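Local coordinates for protein phosphoacetylglucosamine mutase (Aspergillus lentulus, PDB 5O9X) that interconverts N-acetylglucosamine 6-phosphate and N-acetylglucosamine 1-phosphate, probably by way of a bisphosphorylated sugar, at residues 128-133 / 154-159; 198-203 / 231-236; 501-506 / 514-519. The protein carries 1 engineered substitution. One frame throughout, in Å; residues are numbered along the deposited sequence. Where two conformers were deposited one is given.

Overall arrangement
The three contacts lie in three domains of the phosphohexomutase chain, contact 1 in domain I, contact 2 in domain II and contact 3 in the C-terminal domain, and they differ in chemistry as they differ in place. They share no helix or strand and do not touch; their centres lie 31 to 41 Å apart. Contacts 1 and 3 are both strand pairings, one parallel across a beta-alpha-beta crossover and one antiparallel in a hairpin, and both rest on backbone hydrogen bonds. Contact 2, a helix end against a loop, has no hydrogen bond between its segments and depends on apolar packing. Contacts 1 and 2 are only partly buried, whereas contact 3 is buried and alone puts side chains on the bisphosphate, by way of two arginines.

Contact 1 (128-133 / 154-159); sequences VVFARD and AEFIDM
Phe130 and Asp158 are neighbours in a parallel strand pair, the two ends of a beta-alpha-beta crossover in which helix 138-151 links strand 127-132 to the sheet's outermost strand 155-161. Four backbone hydrogen bonds join the strands, running from Val128 N to Glu155 O, Ile157 N to Val128 O, Phe130 N to Ile157 O and Met159 N to Phe130 O; the last is the shortest, at 2.8 Å.

The largest bump is the Phe130 ring. Its CG sits between the backbone N and the carbonyl carbon (chi1 59°), and the ring leans over the partner strand. Asp158 CA lies over its face in a CH-pi contact, 4.0 Å from the centroid. The CE1 corner fits against the base of the carboxylate, 3.4 Å from Asp158 CG. On the other side of the ring tip, CE2 meets Phe156 CD1 at 3.6 Å, so Phe130 is wedged between two side chains of strand 155-159. Leu145 and Ser146 of the crossover helix pack on Phe130.

On the opposite face of the sheet, Met159 CG, anti to the carbonyl carbon (chi1 -52°), lies against Val129 CG2 at 3.5 Å. Helix 164-176 covers Val129 and Ala131 here.

Past Phe130, the Asp158 carboxylate has Lys160 as a salt-bridge partner and makes a second, long salt bridge to Arg132. A water bridges the Arg132-Asp158 pair, accepting from Arg132 NH1 and donating to Asp158 OD1 at 2.8 Å.

Contact 2 (198-203 / 231-236); sequences AFKRVM and YLPEDT
Lys200 and Pro233 mark the close approach of the backbones, with CA atoms 5.9 Å apart, where the last turn of helix 188-202 meets the loop leading from helix 221-231 to strand 240-243. That loop is the return leg of a beta-alpha-beta crossover in domain II, and no hydrogen bond joins 198-203 to 231-236.

Pro233 is the knob on the loop side. Its CG presses on Lys200 CB at 3.6 Å, and the lysine's aliphatic stem slides past the proline ring in the opposite direction. The other corner of the proline, CD, reaches the edge of the Phe199 ring, 4.2 Å from CD2. Leu232 CD2 touches the same ring carbon obliquely.

Phe199 is the bump on the helix side, meeting Leu232, Pro233 and Thr236. Its CG is anti to the backbone N (chi1 -170°), and Met203 CG lies 3.5 Å above the centre of one face of the Phe199 ring. Leu433 of helix 428-442 touches Phe199, and Ala437 touches Met203.

Thr236 closes the far end: its OG1 is hydrogen-bonded to Leu238 N, its CG2 lies 4.1 Å from Phe199 CE2, and Met203 CE lies 3.7 Å from Thr236 O.

Contact 3 (501-506 / 514-519); sequences RSFARA and RVYAEA. With G16 (1,6-di-O-phosphono-alpha-D-glucopyranose), chain B.
Arg501 and Glu518 open an antiparallel pairing with two backbone hydrogen bonds. Their side chains also form a salt bridge, but Arg501 has two conformers and the very short separation is doubtful. Glu518 OE1 is gripped more clearly, by Tyr516 OH at 2.6 Å and by Gly342 N.

Ser502 turns OG anti to its backbone N (chi1 -177°) and donates to Tyr516 O at 2.6 Å, a carbonyl that also accepts from Phe503 N. Phe503 sets its CE1 against Tyr516 CB, 3.6 Å away, with the two rings oblique. A water over one face of the Phe503 ring, offset toward the rim, donates to both Phe503 O and Arg514 O. Ala504, on the opposite face, meets Val515 CG2 under helix 522-539.

Arg505 lies beside Arg514, and both guanidiniums present their edges to the 6-phosphate. Arg505 NH1 and Arg514 NE converge on O1P, each at 2.8 Å, although this brings two positive guanidiniums together. Arg505 NH2 takes O3P, Arg514 NH2 takes O2P. Glu477 pairs with Arg505 NE and Glu510 with Arg514 NH2, which may offset some charge. With Ser507 and Thr509 also bonding the ligand, the hairpin supplies the phosphate-binding loop and arginines characteristic of the C-terminal domain of phosphohexomutases.

Contact 1 (128-133 / 154-159)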
loop_
_atom_site.group_PDB
_atom_site.type_symbol
_atom_site.label_atom_id
_atom_site.label_comp_id
_atom_site.label_asym_id
_atom_site.label_seq_id
_atom_site.Cartn_x
_atom_site.Cartn_y
_atom_site.Cartn_z
ATOM N N VAL A 128 8.136 15.801 13.840
ATOM C CA VAL A 128 7.114 14.806 13.459
ATOM C C VAL A 128 5.991 15.518 12.675
ATOM O O VAL A 128 5.544 16.561 13.049
ATOM C CB VAL A 128 6.641 14.013 14.695
ATOM C CG1 VAL A 128 5.482 13.024 14.392
ATOM C CG2 VAL A 128 7.831 13.279 15.321
ATOM N N VAL A 129 5.568 14.945 11.554
ATOM C CA VAL A 129 4.421 15.509 10.765
ATOM C C VAL A 129 3.351 14.366 10.695
ATOM O O VAL A 129 3.699 13.183 10.520
ATOM C CB VAL A 129 4.929 16.046 9.366
ATOM C CG1 VAL A 129 5.698 14.981 8.578
ATOM C CG2 VAL A 129 3.764 16.537 8.471
ATOM N N PHE A 130 2.066 14.694 10.817
ATOM C CA PHE A 130 1.048 13.663 10.838
ATOM C C PHE A 130 -0.198 14.104 10.074
ATOM O O PHE A 130 -0.333 15.282 9.780
ATOM C CB PHE A 130 0.776 13.242 12.284
ATOM C CG PHE A 130 0.317 14.344 13.196
ATOM C CD1 PHE A 130 -1.030 14.827 13.138
ATOM C CD2 PHE A 130 1.186 14.892 14.163
ATOM C CE1 PHE A 130 -1.479 15.844 13.995
ATOM C CE2 PHE A 130 0.710 15.921 15.048
ATOM C CZ PHE A 130 -0.618 16.373 14.961
ATOM N N ALA A 131 -1.050 13.128 9.708
ATOM C CA ALA A 131 -2.288 13.356 8.977
ATOM C C ALA A 131 -3.166 12.164 9.312
ATOM O O ALA A 131 -2.724 11.238 10.044
ATOM C CB ALA A 131 -1.994 13.392 7.486
ATOM N N ARG A 132 -4.421 12.191 8.831
ATOM C CA ARG A 132 -5.311 11.136 9.134
ATOM C C ARG A 132 -6.285 11.018 7.969
ATOM O O ARG A 132 -6.422 11.975 7.175
ATOM C CB ARG A 132 -6.146 11.498 10.410
ATOM C CG ARG A 132 -6.971 12.813 10.319
ATOM C CD ARG A 132 -7.175 13.435 11.761
ATOM N NE ARG A 132 -8.232 14.519 11.861
ATOM C CZ ARG A 132 -8.191 15.797 12.217
ATOM N NH1 ARG A 132 -7.044 16.548 12.466
ATOM N NH2 ARG A 132 -9.395 16.393 12.260
ATOM N N ASP A 133 -6.937 9.865 7.870
ATOM C CA ASP A 133 -8.003 9.713 6.876
ATOM C C ASP A 133 -9.319 10.236 7.577
ATOM O O ASP A 133 -9.225 10.930 8.592
ATOM C CB ASP A 133 -8.101 8.239 6.359
ATOM C CG ASP A 133 -8.526 7.262 7.438
ATOM O OD1 ASP A 133 -8.912 7.696 8.566
ATOM O OD2 ASP A 133 -8.485 6.012 7.160
ATOM N N ALA A 154 8.696 17.525 20.919
ATOM C CA ALA A 154 8.971 17.466 19.501
ATOM C C ALA A 154 8.354 18.751 18.881
ATOM O O ALA A 154 7.344 19.272 19.399
ATOM C CB ALA A 154 8.319 16.187 18.895
ATOM N N GLU A 155 8.956 19.254 17.798
ATOM C CA GLU A 155 8.305 20.150 16.845
ATOM C C GLU A 155 7.348 19.270 16.012
ATOM O O GLU A 155 7.763 18.174 15.555
ATOM C CB GLU A 155 9.350 20.690 15.885
ATOM C CG GLU A 155 8.903 21.735 14.890
ATOM C CD GLU A 155 10.082 22.244 14.057
ATOM O OE1 GLU A 155 11.275 22.003 14.407
ATOM O OE2 GLU A 155 9.813 22.909 13.033
ATOM N N PHE A 156 6.118 19.740 15.772
ATOM C CA PHE A 156 5.129 18.889 15.006
ATOM C C PHE A 156 4.177 19.709 14.174
ATOM O O PHE A 156 3.933 20.876 14.498
ATOM C CB PHE A 156 4.365 17.851 15.873
ATOM C CG PHE A 156 3.546 18.429 16.977
ATOM C CD1 PHE A 156 2.167 18.735 16.795
ATOM C CD2 PHE A 156 4.121 18.617 18.239
ATOM C CE1 PHE A 156 1.401 19.212 17.847
ATOM C CE2 PHE A 156 3.336 19.082 19.314
ATOM C CZ PHE A 156 1.983 19.403 19.096
ATOM N N ILE A 157 3.710 19.115 13.065
ATOM C CA ILE A 157 2.783 19.785 12.130
ATOM C C ILE A 157 1.628 18.819 11.897
ATOM O O ILE A 157 1.881 17.641 11.637
ATOM C CB ILE A 157 3.448 20.100 10.793
ATOM C CG1 ILE A 157 4.563 21.174 10.997
ATOM C CG2 ILE A 157 2.426 20.547 9.752
ATOM C CD1 ILE A 157 5.470 21.248 9.801
ATOM N N ASP A 158 0.411 19.336 12.053
ATOM C CA ASP A 158 -0.836 18.591 11.770
ATOM C C ASP A 158 -1.204 18.920 10.334
ATOM O O ASP A 158 -1.620 20.036 10.062
ATOM C CB ASP A 158 -1.922 19.063 12.760
ATOM C CG ASP A 158 -3.284 18.364 12.523
ATOM O OD1 ASP A 158 -3.426 17.640 11.535
ATOM O OD2 ASP A 158 -4.198 18.596 13.298
ATOM N N MET A 159 -1.085 17.950 9.411
ATOM C CA MET A 159 -1.569 18.174 8.028
ATOM C C MET A 159 -3.032 17.894 7.798
ATOM O O MET A 159 -3.441 17.825 6.617
ATOM C CB MET A 159 -0.791 17.398 6.992
ATOM C CG MET A 159 0.725 17.560 7.039
ATOM S SD MET A 159 1.143 19.237 6.603
ATOM C CE MET A 159 0.939 19.235 4.800
HETATM O O HOH W 1 -4.630 15.118 11.138
#

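Contact 2 (198-203 / 231-236)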
loop_
_atom_site.group_PDB
_atom_site.type_symbol
_atom_site.label_atom_id
_atom_site.label_comp_id
_atom_site.label_asym_id
_atom_site.label_seq_id
_atom_site.Cartn_x
_atom_site.Cartn_y
_atom_site.Cartn_z
ATOM N N ALA A 198 4.110 15.731 -14.144
ATOM C CA ALA A 198 4.668 14.435 -14.599
ATOM C C ALA A 198 3.703 13.761 -15.593
ATOM O O ALA A 198 4.123 13.309 -16.686
ATOM C CB ALA A 198 4.981 13.547 -13.420
ATOM N N PHE A 199 2.408 13.790 -15.286
ATOM C CA PHE A 199 1.387 13.228 -16.203
ATOM C C PHE A 199 1.329 13.964 -17.521
ATOM O O PHE A 199 1.238 13.335 -18.612
ATOM C CB PHE A 199 0.010 13.283 -15.564
ATOM C CG PHE A 199 -1.061 12.526 -16.326
ATOM C CD1 PHE A 199 -0.967 11.127 -16.532
ATOM C CD2 PHE A 199 -2.175 13.223 -16.829
ATOM C CE1 PHE A 199 -2.045 10.480 -17.238
ATOM C CE2 PHE A 199 -3.247 12.577 -17.480
ATOM C CZ PHE A 199 -3.152 11.186 -17.689
ATOM N N LYS A 200 1.352 15.301 -17.471
ATOM C CA LYS A 200 1.491 16.083 -18.747
ATOM C C LYS A 200 2.652 15.601 -19.624
ATOM O O LYS A 200 2.462 15.368 -20.819
ATOM C CB LYS A 200 1.612 17.608 -18.449
ATOM C CG LYS A 200 1.517 18.460 -19.721
ATOM C CD LYS A 200 1.710 19.944 -19.394
ATOM C CE LYS A 200 1.561 20.843 -20.639
ATOM N NZ LYS A 200 0.133 21.210 -20.764
ATOM N N ARG A 201 3.846 15.456 -19.059
ATOM C CA ARG A 201 5.004 15.012 -19.816
ATOM C C ARG A 201 4.826 13.571 -20.324
ATOM O O ARG A 201 5.091 13.289 -21.482
ATOM C CB ARG A 201 6.289 15.019 -18.970
ATOM C CG ARG A 201 6.929 16.421 -18.841
ATOM C CD ARG A 201 7.879 16.440 -17.641
ATOM N NE ARG A 201 9.091 15.644 -17.914
ATOM C CZ ARG A 201 9.822 15.049 -16.960
ATOM N NH1 ARG A 201 9.412 15.096 -15.676
ATOM N NH2 ARG A 201 10.958 14.387 -17.263
ATOM N N VAL A 202 4.427 12.650 -19.448
ATOM C CA VAL A 202 4.215 11.270 -19.904
ATOM C C VAL A 202 3.168 11.228 -21.019
ATOM O O VAL A 202 3.303 10.383 -21.885
ATOM C CB VAL A 202 3.871 10.223 -18.810
ATOM C CG1 VAL A 202 4.801 10.255 -17.612
ATOM C CG2 VAL A 202 2.465 10.315 -18.335
ATOM N N MET A 203 2.174 12.119 -21.036
ATOM C CA MET A 203 1.104 12.026 -21.998
ATOM C C MET A 203 1.456 12.672 -23.363
ATOM O O MET A 203 0.612 12.699 -24.235
ATOM C CB MET A 203 -0.228 12.605 -21.500
ATOM C CG MET A 203 -0.871 11.748 -20.344
ATOM S SD MET A 203 -1.325 10.116 -21.042
ATOM C CE MET A 203 -2.718 10.477 -22.130
ATOM N N TYR A 231 -5.819 20.441 -11.227
ATOM C CA TYR A 231 -4.442 20.639 -11.695
ATOM C C TYR A 231 -4.083 19.952 -12.998
ATOM O O TYR A 231 -3.087 20.298 -13.582
ATOM C CB TYR A 231 -3.442 20.215 -10.617
ATOM C CG TYR A 231 -3.493 21.097 -9.367
ATOM C CD1 TYR A 231 -2.508 22.080 -9.131
ATOM C CD2 TYR A 231 -4.518 20.941 -8.402
ATOM C CE1 TYR A 231 -2.570 22.890 -7.960
ATOM C CE2 TYR A 231 -4.525 21.693 -7.255
ATOM C CZ TYR A 231 -3.571 22.690 -7.051
ATOM O OH TYR A 231 -3.573 23.467 -5.881
ATOM N N LEU A 232 -4.864 18.939 -13.434
ATOM C CA LEU A 232 -4.383 18.054 -14.529
ATOM C C LEU A 232 -4.398 18.782 -15.899
ATOM O O LEU A 232 -5.218 19.664 -16.077
ATOM C CB LEU A 232 -5.200 16.748 -14.611
ATOM C CG LEU A 232 -4.985 15.799 -13.403
ATOM C CD1 LEU A 232 -5.937 14.619 -13.560
ATOM C CD2 LEU A 232 -3.552 15.255 -13.383
ATOM N N PRO A 233 -3.525 18.388 -16.848
ATOM C CA PRO A 233 -3.507 19.122 -18.141
ATOM C C PRO A 233 -4.770 18.881 -18.911
ATOM O O PRO A 233 -5.466 17.870 -18.674
ATOM C CB PRO A 233 -2.265 18.579 -18.870
ATOM C CG PRO A 233 -1.981 17.274 -18.211
ATOM C CD PRO A 233 -2.456 17.366 -16.779
ATOM N N GLU A 234 -5.075 19.781 -19.845
ATOM C CA GLU A 234 -6.452 19.936 -20.380
ATOM C C GLU A 234 -6.899 19.055 -21.582
ATOM O O GLU A 234 -8.138 18.749 -21.734
ATOM C CB GLU A 234 -6.695 21.440 -20.713
ATOM C CG GLU A 234 -8.164 21.874 -20.656
ATOM C CD GLU A 234 -8.699 22.100 -19.242
ATOM O OE1 GLU A 234 -9.415 23.113 -19.007
ATOM O OE2 GLU A 234 -8.419 21.258 -18.367
ATOM N N ASP A 235 -5.927 18.707 -22.445
ATOM C CA ASP A 235 -6.211 17.983 -23.707
ATOM C C ASP A 235 -5.560 16.585 -23.715
ATOM O O ASP A 235 -4.840 16.212 -24.645
ATOM C CB ASP A 235 -5.786 18.832 -24.915
ATOM C CG ASP A 235 -4.426 19.490 -24.726
ATOM O OD1 ASP A 235 -4.355 20.738 -24.583
ATOM O OD2 ASP A 235 -3.425 18.759 -24.720
ATOM N N THR A 236 -5.753 15.826 -22.632
ATOM C CA THR A 236 -5.112 14.496 -22.555
ATOM C C THR A 236 -6.164 13.479 -22.863
ATOM O O THR A 236 -5.853 12.281 -22.963
ATOM C CB THR A 236 -4.578 14.159 -21.124
ATOM O OG1 THR A 236 -5.708 14.175 -20.251
ATOM C CG2 THR A 236 -3.486 15.119 -20.632
#

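Contact 3 (501-506 / 514-519)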
loop_
_atom_site.group_PDB
_atom_site.type_symbol
_atom_site.label_atom_id
_atom_site.label_comp_id
_atom_site.label_asym_id
_atom_site.label_seq_id
_atom_site.Cartn_x
_atom_site.Cartn_y
_atom_site.Cartn_z
ATOM N N ARG A 501 -3.951 -24.670 -6.161
ATOM C CA ARG A 501 -2.964 -24.036 -5.286
ATOM C C ARG A 501 -3.722 -23.295 -4.197
ATOM O O ARG A 501 -4.597 -22.484 -4.493
ATOM C CB ARG A 501 -2.006 -23.119 -6.064
ATOM C CG ARG A 501 -0.644 -22.898 -5.360
ATOM C CD ARG A 501 0.378 -22.055 -6.161
ATOM N NE ARG A 501 0.517 -20.789 -5.477
ATOM C CZ ARG A 501 -0.261 -19.735 -5.693
ATOM N NH1 ARG A 501 -1.174 -19.762 -6.643
ATOM N NH2 ARG A 501 -0.111 -18.660 -4.966
ATOM N N SER A 502 -3.407 -23.622 -2.942
ATOM C CA SER A 502 -4.073 -22.960 -1.807
ATOM C C SER A 502 -3.116 -22.757 -0.684
ATOM O O SER A 502 -2.211 -23.572 -0.475
ATOM C CB SER A 502 -5.368 -23.732 -1.372
ATOM O OG SER A 502 -6.028 -23.021 -0.322
ATOM N N PHE A 503 -3.245 -21.622 0.042
ATOM C CA PHE A 503 -2.446 -21.439 1.252
ATOM C C PHE A 503 -3.275 -20.647 2.285
ATOM O O PHE A 503 -4.147 -19.905 1.913
ATOM C CB PHE A 503 -1.110 -20.757 1.031
ATOM C CG PHE A 503 -1.237 -19.313 0.605
ATOM C CD1 PHE A 503 -1.634 -18.976 -0.757
ATOM C CD2 PHE A 503 -0.879 -18.286 1.480
ATOM C CE1 PHE A 503 -1.752 -17.615 -1.149
ATOM C CE2 PHE A 503 -1.005 -16.921 1.066
ATOM C CZ PHE A 503 -1.487 -16.603 -0.218
ATOM N N ALA A 504 -2.960 -20.843 3.564
ATOM C CA ALA A 504 -3.628 -20.146 4.674
ATOM C C ALA A 504 -2.580 -19.410 5.529
ATOM O O ALA A 504 -1.493 -19.955 5.817
ATOM C CB ALA A 504 -4.389 -21.180 5.564
ATOM N N ARG A 505 -2.910 -18.203 6.046
ATOM C CA ARG A 505 -1.939 -17.509 6.904
ATOM C C ARG A 505 -2.762 -16.513 7.717
ATOM O O ARG A 505 -3.847 -16.044 7.272
ATOM C CB ARG A 505 -0.866 -16.719 6.156
ATOM C CG ARG A 505 -1.432 -15.813 5.028
ATOM C CD ARG A 505 -0.343 -14.906 4.389
ATOM N NE ARG A 505 0.002 -13.763 5.253
ATOM C CZ ARG A 505 -0.745 -12.642 5.393
ATOM N NH1 ARG A 505 -1.944 -12.491 4.800
ATOM N NH2 ARG A 505 -0.301 -11.666 6.167
ATOM N N ALA A 506 -2.239 -16.216 8.894
ATOM C CA ALA A 506 -2.851 -15.215 9.817
ATOM C C ALA A 506 -2.713 -13.844 9.151
ATOM O O ALA A 506 -1.654 -13.485 8.551
ATOM C CB ALA A 506 -2.073 -15.199 11.158
ATOM N N ARG A 514 -6.517 -15.913 6.630
ATOM C CA ARG A 514 -6.948 -15.823 5.224
ATOM C C ARG A 514 -6.674 -17.115 4.498
ATOM O O ARG A 514 -5.585 -17.652 4.623
ATOM C CB ARG A 514 -6.163 -14.702 4.505
ATOM C CG ARG A 514 -6.346 -13.327 5.141
ATOM C CD ARG A 514 -5.919 -12.196 4.176
ATOM N NE ARG A 514 -5.931 -10.860 4.858
ATOM C CZ ARG A 514 -7.052 -10.182 5.176
ATOM N NH1 ARG A 514 -8.276 -10.740 4.948
ATOM N NH2 ARG A 514 -6.926 -8.951 5.765
ATOM N N VAL A 515 -7.637 -17.537 3.673
ATOM C CA VAL A 515 -7.428 -18.686 2.793
ATOM C C VAL A 515 -7.522 -18.165 1.371
ATOM O O VAL A 515 -8.517 -17.513 1.010
ATOM C CB VAL A 515 -8.507 -19.770 3.043
ATOM C CG1 VAL A 515 -8.469 -20.875 1.960
ATOM C CG2 VAL A 515 -8.288 -20.366 4.477
ATOM N N TYR A 516 -6.564 -18.601 0.570
ATOM C CA TYR A 516 -6.618 -18.315 -0.860
ATOM C C TYR A 516 -6.611 -19.660 -1.580
ATOM O O TYR A 516 -5.889 -20.592 -1.180
ATOM C CB TYR A 516 -5.329 -17.517 -1.196
ATOM C CG TYR A 516 -5.175 -17.343 -2.723
ATOM C CD1 TYR A 516 -5.898 -16.341 -3.373
ATOM C CD2 TYR A 516 -4.406 -18.270 -3.508
ATOM C CE1 TYR A 516 -5.801 -16.164 -4.809
ATOM C CE2 TYR A 516 -4.318 -18.106 -4.943
ATOM C CZ TYR A 516 -5.032 -17.059 -5.560
ATOM O OH TYR A 516 -5.004 -16.887 -6.974
ATOM N N ALA A 517 -7.390 -19.776 -2.676
ATOM C CA ALA A 517 -7.292 -20.952 -3.507
ATOM C C ALA A 517 -7.445 -20.493 -4.960
ATOM O O ALA A 517 -8.230 -19.613 -5.223
ATOM C CB ALA A 517 -8.336 -22.016 -3.136
ATOM N N GLU A 518 -6.727 -21.136 -5.850
ATOM C CA GLU A 518 -6.953 -21.027 -7.276
ATOM C C GLU A 518 -6.997 -22.472 -7.874
ATOM O O GLU A 518 -6.415 -23.415 -7.312
ATOM C CB GLU A 518 -5.901 -20.145 -7.944
ATOM C CG GLU A 518 -4.473 -20.707 -7.811
ATOM C CD GLU A 518 -3.397 -19.791 -8.396
ATOM O OE1 GLU A 518 -3.645 -18.536 -8.430
ATOM O OE2 GLU A 518 -2.286 -20.319 -8.737
ATOM N N ALA A 519 -7.718 -22.624 -8.982
ATOM C CA ALA A 519 -7.615 -23.868 -9.760
ATOM C C ALA A 519 -8.022 -23.554 -11.207
ATOM O O ALA A 519 -8.376 -22.402 -11.495
ATOM C CB ALA A 519 -8.531 -24.941 -9.130
HETATM C C1 G16 B . -2.053 -3.658 4.476
HETATM C C2 G16 B . -0.630 -3.764 3.934
HETATM C C3 G16 B . -0.613 -4.650 2.648
HETATM C C4 G16 B . -1.211 -6.032 2.838
HETATM C C5 G16 B . -2.627 -5.860 3.372
HETATM C C6 G16 B . -3.267 -7.127 3.890
HETATM O O1 G16 B . -2.873 -3.006 3.501
HETATM O O2 G16 B . 0.001 -2.471 3.677
HETATM O O3 G16 B . 0.680 -4.658 2.189
HETATM O O4 G16 B . -1.316 -6.853 1.594
HETATM O O5 G16 B . -2.649 -5.067 4.583
HETATM O O6 G16 B . -2.398 -7.633 5.001
HETATM P P G16 B . -2.887 -8.935 5.836
HETATM O O1P G16 B . -3.243 -10.059 4.835
HETATM O O2P G16 B . -4.169 -8.544 6.610
HETATM O O3P G16 B . -1.792 -9.284 6.867
HETATM P "P'" G16 B . -3.669 -1.606 3.802
HETATM O O1X G16 B . -2.779 -0.747 4.740
HETATM O O2X G16 B . -4.944 -1.978 4.626
HETATM O O3X G16 B . -4.115 -1.036 2.500
HETATM O O HOH W 2 -4.124 -16.863 2.530
#